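PDB 5J5L: uncharacterized protein, which binds the fatty acid arachidonic acid within a bundle of helices and is probably a constituent of the fungal cell wall recognised by host antibodies. Local coordinates for residues E41-E45 and D106-L110; A55-A60 and A120-I124; I87-K91 and A147-F151. All coordinates share one frame; numbering follows the deposited sequence.

How the interactions relate
From the N terminus, helix 3-26 is followed by helix 31-56, where interaction 1 starts at 41-45; it closes a loop on 106-110 of helix 100-124. Interaction 2 leaves the end of helix 31-56 at 55-60 and returns to the same partner at 120-124, with about 22 Å between its centre and that of interaction 1. Interaction 3 begins later, at 87-91, and joins the ends of helices 63-89 and 127-150. Every pair of loops crosses, since the segments alternate along the chain. Interactions 1 and 3 touch, chiefly through L107 and I148, whereas interactions 2 and 3 lie on opposite sides of the chain's centre.

Interaction 1: E41-E45 and D106-L110. With ACD (arachidonic acid), chain B.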
ATOM      1  N   GLU A  41      -9.446   1.810   4.671  1.00 18.35           N
ATOM      2  CA  GLU A  41      -8.334   0.880   4.817  1.00 17.41           C
ATOM      3  C   GLU A  41      -8.697  -0.515   4.316  1.00 19.28           C
ATOM      4  O   GLU A  41      -7.866  -1.188   3.703  1.00 19.09           O
ATOM      5  CB  GLU A  41      -7.863   0.830   6.253  1.00 17.74           C
ATOM      6  CG  GLU A  41      -6.589   0.023   6.460  1.00 18.91           C
ATOM      7  CD  GLU A  41      -6.801  -1.472   6.525  1.00 19.52           C
ATOM      8  OE1 GLU A  41      -7.945  -1.932   6.769  1.00 19.07           O
ATOM      9  OE2 GLU A  41      -5.783  -2.204   6.374  1.00 19.06           O
ATOM     10  N   GLN A  42      -9.934  -0.942   4.570  1.00 19.29           N
ATOM     11  CA  GLN A  42     -10.383  -2.275   4.153  1.00 20.33           C
ATOM     12  C   GLN A  42     -10.582  -2.325   2.638  1.00 21.94           C
ATOM     13  O   GLN A  42     -10.295  -3.352   2.003  1.00 23.07           O
ATOM     14  CB  GLN A  42     -11.639  -2.678   4.908  1.00 24.64           C
ATOM     15  CG  GLN A  42     -11.349  -3.010   6.368  1.00 23.26           C
ATOM     16  CD  GLN A  42     -10.698  -4.377   6.533  1.00 26.36           C
ATOM     17  OE1 GLN A  42      -9.507  -4.486   6.846  1.00 28.19           O
ATOM     18  NE2 GLN A  42     -11.467  -5.417   6.306  1.00 27.50           N
ATOM     19  N   GLN A  43     -11.054  -1.212   2.070  1.00 21.46           N
ATOM     20  CA  GLN A  43     -11.118  -1.063   0.603  1.00 20.52           C
ATOM     21  C   GLN A  43      -9.718  -1.166   0.003  1.00 19.71           C
ATOM     22  O   GLN A  43      -9.509  -1.839  -1.017  1.00 19.99           O
ATOM     23  CB  GLN A  43     -11.764   0.264   0.220  1.00 22.60           C
ATOM     24  CG  GLN A  43     -12.094   0.377  -1.265  1.00 26.87           C
ATOM     25  CD  GLN A  43     -13.003  -0.741  -1.759  1.00 31.09           C
ATOM     26  OE1 GLN A  43     -14.103  -0.944  -1.246  1.00 34.62           O
ATOM     27  NE2 GLN A  43     -12.543  -1.479  -2.774  1.00 35.01           N
ATOM     28  N   LEU A  44      -8.758  -0.515   0.648  1.00 19.25           N
ATOM     29  CA  LEU A  44      -7.365  -0.566   0.210  1.00 18.06           C
ATOM     30  C   LEU A  44      -6.853  -2.006   0.211  1.00 17.85           C
ATOM     31  O   LEU A  44      -6.255  -2.455  -0.769  1.00 17.34           O
ATOM     32  CB  LEU A  44      -6.475   0.328   1.082  1.00 17.93           C
ATOM     33  CG  LEU A  44      -4.957   0.277   0.878  1.00 16.34           C
ATOM     34  CD1 LEU A  44      -4.585   0.519  -0.575  1.00 17.92           C
ATOM     35  CD2 LEU A  44      -4.254   1.264   1.790  1.00 18.59           C
ATOM     36  N   GLU A  45      -7.098  -2.731   1.299  1.00 17.72           N
ATOM     37  CA  GLU A  45      -6.710  -4.148   1.362  1.00 19.48           C
ATOM     38  C   GLU A  45      -7.282  -4.954   0.188  1.00 20.21           C
ATOM     39  O   GLU A  45      -6.567  -5.720  -0.466  1.00 20.11           O
ATOM     40  CB  GLU A  45      -7.139  -4.782   2.689  1.00 20.14           C
ATOM     41  CG  GLU A  45      -6.373  -4.306   3.916  1.00 22.04           C
ATOM     42  CD  GLU A  45      -6.627  -5.164   5.156  1.00 22.13           C
ATOM     43  OE1 GLU A  45      -7.150  -6.283   5.040  1.00 24.70           O
ATOM     44  OE2 GLU A  45      -6.299  -4.725   6.274  1.00 23.13           O
ATOM     45  N   ASP A 106      -3.881  -3.552  10.909  1.00 17.33           N
ATOM     46  CA  ASP A 106      -3.948  -3.020   9.567  1.00 16.77           C
ATOM     47  C   ASP A 106      -2.556  -2.939   8.935  1.00 16.15           C
ATOM     48  O   ASP A 106      -2.368  -3.357   7.789  1.00 16.32           O
ATOM     49  CB  ASP A 106      -4.565  -1.611   9.551  1.00 16.09           C
ATOM     50  CG  ASP A 106      -6.068  -1.599   9.794  1.00 18.88           C
ATOM     51  OD1 ASP A 106      -6.723  -2.661   9.895  1.00 18.90           O
ATOM     52  OD2 ASP A 106      -6.602  -0.461   9.878  1.00 20.35           O
ATOM     53  N   LEU A 107      -1.582  -2.433   9.678  1.00 15.53           N
ATOM     54  CA  LEU A 107      -0.214  -2.311   9.145  1.00 15.39           C
ATOM     55  C   LEU A 107       0.350  -3.671   8.742  1.00 16.70           C
ATOM     56  O   LEU A 107       0.932  -3.799   7.660  1.00 18.77           O
ATOM     57  CB  LEU A 107       0.711  -1.649  10.149  1.00 15.27           C
ATOM     58  CG  LEU A 107       0.518  -0.143  10.344  1.00 15.55           C
ATOM     59  CD1 LEU A 107       1.295   0.291  11.574  1.00 16.68           C
ATOM     60  CD2 LEU A 107       0.969   0.636   9.109  1.00 18.22           C
ATOM     61  N   ASN A 108       0.172  -4.670   9.597  1.00 18.46           N
ATOM     62  CA  ASN A 108       0.686  -6.012   9.292  1.00 19.23           C
ATOM     63  C   ASN A 108      -0.013  -6.617   8.074  1.00 21.68           C
ATOM     64  O   ASN A 108       0.645  -7.219   7.212  1.00 21.16           O
ATOM     65  CB  ASN A 108       0.564  -6.909  10.514  1.00 20.61           C
ATOM     66  CG  ASN A 108       1.617  -6.610  11.551  1.00 22.52           C
ATOM     67  OD1 ASN A 108       2.804  -6.514  11.229  1.00 24.76           O
ATOM     68  ND2 ASN A 108       1.200  -6.471  12.808  1.00 23.84           N
ATOM     69  N   ALA A 109      -1.342  -6.444   7.976  1.00 18.52           N
ATOM     70  CA  ALA A 109      -2.097  -6.919   6.804  1.00 20.20           C
ATOM     71  C   ALA A 109      -1.645  -6.235   5.532  1.00 18.54           C
ATOM     72  O   ALA A 109      -1.431  -6.878   4.503  1.00 18.93           O
ATOM     73  CB  ALA A 109      -3.594  -6.712   7.000  1.00 18.32           C
ATOM     74  N   LEU A 110      -1.516  -4.914   5.589  1.00 17.28           N
ATOM     75  CA  LEU A 110      -1.113  -4.150   4.418  1.00 16.48           C
ATOM     76  C   LEU A 110       0.298  -4.483   3.953  1.00 16.11           C
ATOM     77  O   LEU A 110       0.541  -4.584   2.739  1.00 17.38           O
ATOM     78  CB  LEU A 110      -1.235  -2.659   4.707  1.00 15.40           C
ATOM     79  CG  LEU A 110      -2.686  -2.150   4.757  1.00 15.62           C
ATOM     80  CD1 LEU A 110      -2.719  -0.797   5.461  1.00 18.24           C
ATOM     81  CD2 LEU A 110      -3.326  -2.064   3.375  1.00 18.40           C
TER
HETATM   82  C1  ACD B 201      -8.224   7.900  11.274  1.00 27.42           C
HETATM   83  C2  ACD B 201      -7.667   6.514  11.494  1.00 31.68           C
HETATM   84  C3  ACD B 201      -7.122   6.392  12.903  1.00 28.01           C
HETATM   85  C4  ACD B 201      -6.860   4.927  13.256  1.00 25.88           C
HETATM   86  C5  ACD B 201      -8.102   4.101  13.021  1.00 26.26           C
HETATM   87  C6  ACD B 201      -8.185   3.049  12.186  1.00 31.13           C
HETATM   88  C7  ACD B 201      -7.018   2.489  11.411  1.00 31.60           C
HETATM   89  C8  ACD B 201      -7.066   2.850   9.935  1.00 28.17           C
HETATM   90  C9  ACD B 201      -5.974   3.109   9.197  1.00 30.21           C
HETATM   91  C10 ACD B 201      -4.547   3.136   9.716  1.00 31.75           C
HETATM   92  C11 ACD B 201      -3.834   1.842   9.423  1.00 33.07           C
HETATM   93  C12 ACD B 201      -2.779   1.680   8.611  1.00 29.85           C
HETATM   94  C13 ACD B 201      -2.089   2.746   7.784  1.00 33.78           C
HETATM   95  C14 ACD B 201      -2.807   2.751   6.446  1.00 35.32           C
HETATM   96  C15 ACD B 201      -2.227   3.014   5.270  1.00 34.43           C
HETATM   97  C16 ACD B 201      -0.764   3.328   5.122  1.00 28.08           C
HETATM   98  C17 ACD B 201      -0.353   3.116   3.672  1.00 33.63           C
HETATM   99  C18 ACD B 201      -0.377   1.648   3.285  1.00 31.92           C
HETATM  100  C19 ACD B 201       0.180   1.440   1.897  1.00 35.08           C
HETATM  101  C20 ACD B 201      -0.345   0.209   1.204  1.00 30.70           C
HETATM  102  O1  ACD B 201      -7.413   8.733  10.849  1.00 26.69           O
HETATM  103  O2  ACD B 201      -9.426   8.154  11.486  1.00 28.46           O
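D106 lays its carboxylate flat against that of E41, the two planes only 2° apart and D106 CG 3.4 Å from E41 CD. No hydrogen bond joins this stacked acid pair; D106 OD2 instead accepts one from Q38. The bend in E41 at chi2 (-80°) turns its carboxylate along the helix toward E45, leaving E41 OE2 and E45 OE2 just 2.6 Å apart. Two carboxylate oxygens this close imply that one of E41 and E45 probably holds a proton, and the nearby D106 would favour this. D106 also borders the lipid, its OD2 lying 3.3 Å from arachidonic acid C8. L107 points away from 41-45 and suits the pocket wall as a plain hydrocarbon, with CD2 3.9 Å from arachidonic acid C12. A109 has only a methyl to offer, which leaves room for E45 to reach across: E45 OE2 stands 3.4 Å from A109 CB. L110 divides its branches. CD2 packs crosswise on L44, 3.8 Å from L44 CG, while CD1 meets arachidonic acid C14 at 3.7 Å, so one leucine serves both the helix interface and the pocket. The helices run nearly parallel, their local axes 10.8 Å apart at an angle of 17°. Around them, helix 3-26 packs on L44 through residues including I13 and L20, and helix 127-150 receives L107 on A147 and L110 on F144.

Interaction 2: A55-A60 and A120-I124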
ATOM      1  N   ALA A  55      -2.365  -9.574 -11.452  1.00 26.58           N
ATOM      2  CA  ALA A  55      -0.966  -9.800 -11.824  1.00 26.84           C
ATOM      3  C   ALA A  55      -0.693 -11.291 -11.994  1.00 29.24           C
ATOM      4  O   ALA A  55      -0.015 -11.693 -12.953  1.00 29.97           O
ATOM      5  CB  ALA A  55      -0.029  -9.219 -10.775  1.00 27.05           C
ATOM      6  N   LYS A  56      -1.226 -12.102 -11.076  1.00 31.87           N
ATOM      7  CA  LYS A  56      -1.081 -13.566 -11.179  1.00 35.73           C
ATOM      8  C   LYS A  56      -1.717 -14.126 -12.445  1.00 39.23           C
ATOM      9  O   LYS A  56      -1.290 -15.171 -12.947  1.00 40.66           O
ATOM     10  CB  LYS A  56      -1.673 -14.270  -9.960  1.00 38.84           C
ATOM     11  CG  LYS A  56      -0.846 -14.092  -8.702  1.00 42.53           C
ATOM     12  CD  LYS A  56      -1.381 -14.973  -7.590  1.00 51.61           C
ATOM     13  CE  LYS A  56      -0.681 -14.698  -6.274  1.00 54.72           C
ATOM     14  NZ  LYS A  56      -1.335 -15.450  -5.168  1.00 57.75           N
ATOM     15  N   ALA A  57      -2.724 -13.432 -12.968  1.00 38.00           N
ATOM     16  CA  ALA A  57      -3.410 -13.861 -14.186  1.00 38.88           C
ATOM     17  C   ALA A  57      -2.761 -13.353 -15.484  1.00 39.01           C
ATOM     18  O   ALA A  57      -3.262 -13.645 -16.573  1.00 41.00           O
ATOM     19  CB  ALA A  57      -4.868 -13.428 -14.124  1.00 41.21           C
ATOM     20  N   THR A  58      -1.635 -12.652 -15.376  1.00 56.90           N
ATOM     21  CA  THR A  58      -1.048 -11.906 -16.493  1.00 53.57           C
ATOM     22  C   THR A  58       0.246 -12.560 -17.014  1.00 53.48           C
ATOM     23  O   THR A  58       1.024 -13.114 -16.231  1.00 56.61           O
ATOM     24  CB  THR A  58      -0.799 -10.448 -16.056  1.00 46.10           C
ATOM     25  OG1 THR A  58      -2.057  -9.829 -15.792  1.00 47.08           O
ATOM     26  CG2 THR A  58      -0.083  -9.654 -17.137  1.00 41.98           C
ATOM     27  N   SER A  59       0.445 -12.523 -18.338  1.00 55.21           N
ATOM     28  CA  SER A  59       1.632 -13.098 -18.977  1.00 50.47           C
ATOM     29  C   SER A  59       2.841 -12.173 -18.893  1.00 48.82           C
ATOM     30  O   SER A  59       2.699 -10.959 -18.687  1.00 44.51           O
ATOM     31  CB  SER A  59       1.359 -13.399 -20.459  1.00 52.52           C
ATOM     32  OG  SER A  59       0.302 -14.328 -20.606  1.00 57.94           O
ATOM     33  N   ALA A  60       4.028 -12.746 -19.081  1.00 48.55           N
ATOM     34  CA  ALA A  60       5.275 -11.968 -19.095  1.00 45.47           C
ATOM     35  C   ALA A  60       5.062 -10.667 -19.863  1.00 39.40           C
ATOM     36  O   ALA A  60       4.603 -10.675 -21.014  1.00 38.34           O
ATOM     37  CB  ALA A  60       6.397 -12.771 -19.736  1.00 50.47           C
ATOM     38  N   ALA A 120       4.259 -10.707  -7.092  1.00 26.69           N
ATOM     39  CA  ALA A 120       3.521 -11.063  -8.303  1.00 28.68           C
ATOM     40  C   ALA A 120       3.930 -10.190  -9.501  1.00 27.48           C
ATOM     41  O   ALA A 120       4.020 -10.679 -10.633  1.00 28.34           O
ATOM     42  CB  ALA A 120       2.020 -10.978  -8.058  1.00 28.88           C
ATOM     43  N   LEU A 121       4.213  -8.916  -9.246  1.00 25.13           N
ATOM     44  CA  LEU A 121       4.642  -7.997 -10.307  1.00 26.40           C
ATOM     45  C   LEU A 121       6.081  -8.291 -10.720  1.00 28.19           C
ATOM     46  O   LEU A 121       6.420  -8.246 -11.905  1.00 28.83           O
ATOM     47  CB  LEU A 121       4.519  -6.540  -9.862  1.00 24.67           C
ATOM     48  CG  LEU A 121       3.100  -6.039  -9.597  1.00 24.86           C
ATOM     49  CD1 LEU A 121       3.168  -4.631  -9.046  1.00 23.66           C
ATOM     50  CD2 LEU A 121       2.229  -6.124 -10.832  1.00 26.19           C
ATOM     51  N   GLN A 122       6.923  -8.627  -9.753  1.00 27.85           N
ATOM     52  CA  GLN A 122       8.291  -9.051 -10.072  1.00 30.73           C
ATOM     53  C   GLN A 122       8.265 -10.246 -11.006  1.00 32.30           C
ATOM     54  O   GLN A 122       9.123 -10.361 -11.876  1.00 34.15           O
ATOM     55  CB  GLN A 122       9.079  -9.408  -8.813  1.00 31.95           C
ATOM     56  CG  GLN A 122       9.475  -8.202  -7.975  1.00 30.51           C
ATOM     57  CD  GLN A 122      10.172  -8.585  -6.686  1.00 29.42           C
ATOM     58  OE1 GLN A 122      11.098  -9.404  -6.679  1.00 34.45           O
ATOM     59  NE2 GLN A 122       9.727  -7.979  -5.567  1.00 31.84           N
ATOM     60  N   ASP A 123       7.278 -11.129 -10.834  1.00 32.02           N
ATOM     61  CA  ASP A 123       7.262 -12.397 -11.578  1.00 36.52           C
ATOM     62  C   ASP A 123       7.054 -12.168 -13.074  1.00 35.42           C
ATOM     63  O   ASP A 123       7.567 -12.933 -13.900  1.00 36.23           O
ATOM     64  CB  ASP A 123       6.190 -13.357 -11.016  1.00 39.17           C
ATOM     65  CG  ASP A 123       6.680 -14.149  -9.773  1.00 46.81           C
ATOM     66  OD1 ASP A 123       7.909 -14.285  -9.566  1.00 45.58           O
ATOM     67  OD2 ASP A 123       5.818 -14.646  -9.011  1.00 48.08           O
ATOM     68  N   ILE A 124       6.335 -11.099 -13.417  1.00 31.98           N
ATOM     69  CA  ILE A 124       5.988 -10.796 -14.806  1.00 32.22           C
ATOM     70  C   ILE A 124       6.779  -9.646 -15.437  1.00 31.16           C
ATOM     71  O   ILE A 124       6.699  -9.421 -16.646  1.00 30.79           O
ATOM     72  CB  ILE A 124       4.470 -10.572 -14.970  1.00 31.05           C
ATOM     73  CG1 ILE A 124       3.990  -9.363 -14.158  1.00 30.13           C
ATOM     74  CG2 ILE A 124       3.722 -11.844 -14.579  1.00 31.89           C
ATOM     75  CD1 ILE A 124       2.528  -9.053 -14.384  1.00 30.67           C
TER
HETATM   76  O   HOH W   1       2.385 -12.824 -11.191  1.00 33.28           O
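I124 takes a first torsion of 63°, which tucks CG1 between its backbone N and carbonyl carbon and swings CG2 toward 55-60. An extended chi2 then carries CD1 on to T58, where it lies 3.8 Å from T58 CG2. That methyl is presented because chi1 of -65° puts T58 OG1 beside the backbone N, where it bonds back to D54 O, leaving CG2 anti to that N and facing I124. The two side chains cross at about a right angle, and the other branch of I124 seats CG2 3.4 Å from T58 O. A branched residue fits here because it can cover both the threonine methyl and the backbone of the turn. The contact ties the close of helix 31-56, with the loop leading into helix 63-89, to the far end of helix 100-124 at one end of the helical bundle. Small residues let the two segments come near: A55 CB meets A120 CB at 3.8 Å. L121 starts away from A55 but brings CD2 to 3.8 Å from A55 CB. A water donates to A120 O at 2.8 Å; its bond to A55 O, at 3.2 Å, is weak, and other acceptors compete for its two hydrogens, so the bridge is uncertain. Past the turn, L61 and I124 are joined by a backbone hydrogen bond, and I6 of helix 3-26 packs against T58, L121 and I124.

Interaction 3: I87-K91 and A147-F151; sequences IVAKK and AIAVF
F151 points the far end of its ring at I87, V88 and K91 of the facing segment, and its first torsion explains how. With chi1 at -75°, CG is anti to the carbonyl carbon and beside the backbone N, which sends the ring across to the neighbouring helix end. CZ leads, reaching 3.5 Å from I87 O, and the oxygen sits at the ring's edge near its plane. This suits an aromatic residue, whose edge carries slightly positive hydrogens; the same oxygen also accepts a backbone bond from K90 N. The apolar part of I87 follows, with CG1 4.0 Å from F151 CZ. V88 spreads its two methyls over different partners. CG1, anti to the backbone N at chi1 164°, faces V150, whereas CG2 serves F151 and A147, lying 4.0 Å from F151 CE2 and 4.1 Å from A147 CB. A147, with no more than a methyl, leaves space for this valine branch. K91 is the long arm of the contact. Its chain runs extended as far as CE and slides past the phenylalanine in the opposite direction, with K91 CG 3.9 Å from F151 CE1. Farther along, K91 CD rests 3.6 Å from V150 CG1 and K91 CE approaches V150 O at 3.2 Å. A bend at chi4 (-66°) then turns the amine to its salt bridge with D95, so the lysine packs by its methylenes and keeps its charge at the end. V150 CG1 also lies above one face of the F151 ring, toward the rim. Here the C-terminal ends of helices 63-89 and 127-150 meet. I87 also touches the bound arachidonic acid, V94 of helix 91-97 packs on I87 and F151, and I148 fastens helix 127-150 to L104 and Q111 of helix 100-124.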
ATOM      1  N   ILE A  87      -0.204   8.782   9.802  1.00 17.92           N
ATOM      2  CA  ILE A  87      -0.782   8.021  10.918  1.00 15.54           C
ATOM      3  C   ILE A  87       0.154   8.000  12.132  1.00 15.33           C
ATOM      4  O   ILE A  87      -0.297   8.147  13.279  1.00 15.73           O
ATOM      5  CB  ILE A  87      -1.260   6.606  10.507  1.00 16.25           C
ATOM      6  CG1 ILE A  87      -1.993   5.924  11.676  1.00 16.22           C
ATOM      7  CG2 ILE A  87      -0.139   5.716  10.032  1.00 18.19           C
ATOM      8  CD1 ILE A  87      -3.263   6.621  12.085  1.00 20.16           C
ATOM      9  N   VAL A  88       1.464   7.884  11.893  1.00 15.92           N
ATOM     10  CA  VAL A  88       2.444   7.951  12.977  1.00 16.63           C
ATOM     11  C   VAL A  88       2.315   9.293  13.739  1.00 18.56           C
ATOM     12  O   VAL A  88       2.367   9.330  14.974  1.00 20.30           O
ATOM     13  CB  VAL A  88       3.877   7.755  12.442  1.00 19.51           C
ATOM     14  CG1 VAL A  88       4.937   8.203  13.442  1.00 25.37           C
ATOM     15  CG2 VAL A  88       4.088   6.291  12.082  1.00 19.62           C
ATOM     16  N   ALA A  89       2.131  10.375  12.980  1.00 20.44           N
ATOM     17  CA  ALA A  89       1.987  11.722  13.550  1.00 21.54           C
ATOM     18  C   ALA A  89       0.777  11.833  14.476  1.00 21.07           C
ATOM     19  O   ALA A  89       0.740  12.706  15.358  1.00 25.74           O
ATOM     20  CB  ALA A  89       1.882  12.757  12.426  1.00 22.34           C
ATOM     21  N   LYS A  90      -0.204  10.959  14.266  1.00 19.60           N
ATOM     22  CA  LYS A  90      -1.410  10.936  15.083  1.00 19.77           C
ATOM     23  C   LYS A  90      -1.395   9.835  16.139  1.00 18.98           C
ATOM     24  O   LYS A  90      -2.449   9.483  16.668  1.00 20.02           O
ATOM     25  CB  LYS A  90      -2.626  10.764  14.176  1.00 20.16           C
ATOM     26  CG  LYS A  90      -2.891  11.950  13.265  1.00 22.92           C
ATOM     27  CD  LYS A  90      -3.435  13.154  14.035  1.00 25.38           C
ATOM     28  CE  LYS A  90      -3.860  14.282  13.115  1.00 32.51           C
ATOM     29  NZ  LYS A  90      -2.718  14.900  12.385  1.00 38.55           N
ATOM     30  N   LYS A  91      -0.215   9.295  16.464  1.00 19.51           N
ATOM     31  CA  LYS A  91      -0.152   8.315  17.558  1.00 20.59           C
ATOM     32  C   LYS A  91      -0.836   8.779  18.861  1.00 21.36           C
ATOM     33  O   LYS A  91      -1.546   7.990  19.502  1.00 22.47           O
ATOM     34  CB  LYS A  91       1.281   7.838  17.860  1.00 24.32           C
ATOM     35  CG  LYS A  91       1.295   6.706  18.888  1.00 27.80           C
ATOM     36  CD  LYS A  91       2.619   5.987  19.020  1.00 35.54           C
ATOM     37  CE  LYS A  91       2.483   4.749  19.900  1.00 38.35           C
ATOM     38  NZ  LYS A  91       2.157   5.058  21.309  1.00 41.52           N
ATOM     39  N   ALA A 147       6.723   2.108  11.053  1.00 16.91           N
ATOM     40  CA  ALA A 147       5.379   2.379  11.579  1.00 16.21           C
ATOM     41  C   ALA A 147       4.902   1.298  12.534  1.00 18.07           C
ATOM     42  O   ALA A 147       4.330   1.592  13.578  1.00 16.53           O
ATOM     43  CB  ALA A 147       4.388   2.582  10.448  1.00 15.59           C
ATOM     44  N   ILE A 148       5.150   0.045  12.178  1.00 17.62           N
ATOM     45  CA  ILE A 148       4.823  -1.078  13.073  1.00 17.86           C
ATOM     46  C   ILE A 148       5.533  -0.966  14.409  1.00 18.46           C
ATOM     47  O   ILE A 148       4.929  -1.183  15.468  1.00 20.79           O
ATOM     48  CB  ILE A 148       5.098  -2.437  12.374  1.00 18.41           C
ATOM     49  CG1 ILE A 148       4.069  -2.675  11.254  1.00 19.37           C
ATOM     50  CG2 ILE A 148       5.083  -3.586  13.376  1.00 21.22           C
ATOM     51  CD1 ILE A 148       4.505  -3.710  10.236  1.00 20.84           C
ATOM     52  N   ALA A 149       6.822  -0.618  14.387  1.00 19.20           N
ATOM     53  CA  ALA A 149       7.576  -0.439  15.616  1.00 19.44           C
ATOM     54  C   ALA A 149       6.969   0.658  16.460  1.00 19.98           C
ATOM     55  O   ALA A 149       6.866   0.524  17.666  1.00 21.65           O
ATOM     56  CB  ALA A 149       9.031  -0.128  15.314  1.00 20.64           C
ATOM     57  N   VAL A 150       6.566   1.755  15.824  1.00 19.24           N
ATOM     58  CA  VAL A 150       5.928   2.853  16.548  1.00 20.69           C
ATOM     59  C   VAL A 150       4.642   2.398  17.253  1.00 20.27           C
ATOM     60  O   VAL A 150       4.429   2.748  18.422  1.00 24.11           O
ATOM     61  CB  VAL A 150       5.635   4.061  15.620  1.00 21.73           C
ATOM     62  CG1 VAL A 150       4.728   5.070  16.308  1.00 25.68           C
ATOM     63  CG2 VAL A 150       6.937   4.729  15.195  1.00 22.31           C
ATOM     64  N   PHE A 151       3.815   1.611  16.563  1.00 19.37           N
ATOM     65  CA  PHE A 151       2.506   1.180  17.079  1.00 21.86           C
ATOM     66  C   PHE A 151       2.538  -0.142  17.856  1.00 25.53           C
ATOM     67  O   PHE A 151       1.487  -0.674  18.219  1.00 29.03           O
ATOM     68  CB  PHE A 151       1.469   1.155  15.965  1.00 20.74           C
ATOM     69  CG  PHE A 151       1.013   2.530  15.569  1.00 18.64           C
ATOM     70  CD1 PHE A 151       0.132   3.228  16.378  1.00 20.00           C
ATOM     71  CD2 PHE A 151       1.524   3.150  14.442  1.00 18.29           C
ATOM     72  CE1 PHE A 151      -0.278   4.508  16.048  1.00 19.94           C
ATOM     73  CE2 PHE A 151       1.124   4.440  14.101  1.00 19.33           C
ATOM     74  CZ  PHE A 151       0.223   5.115  14.905  1.00 18.00           C
TER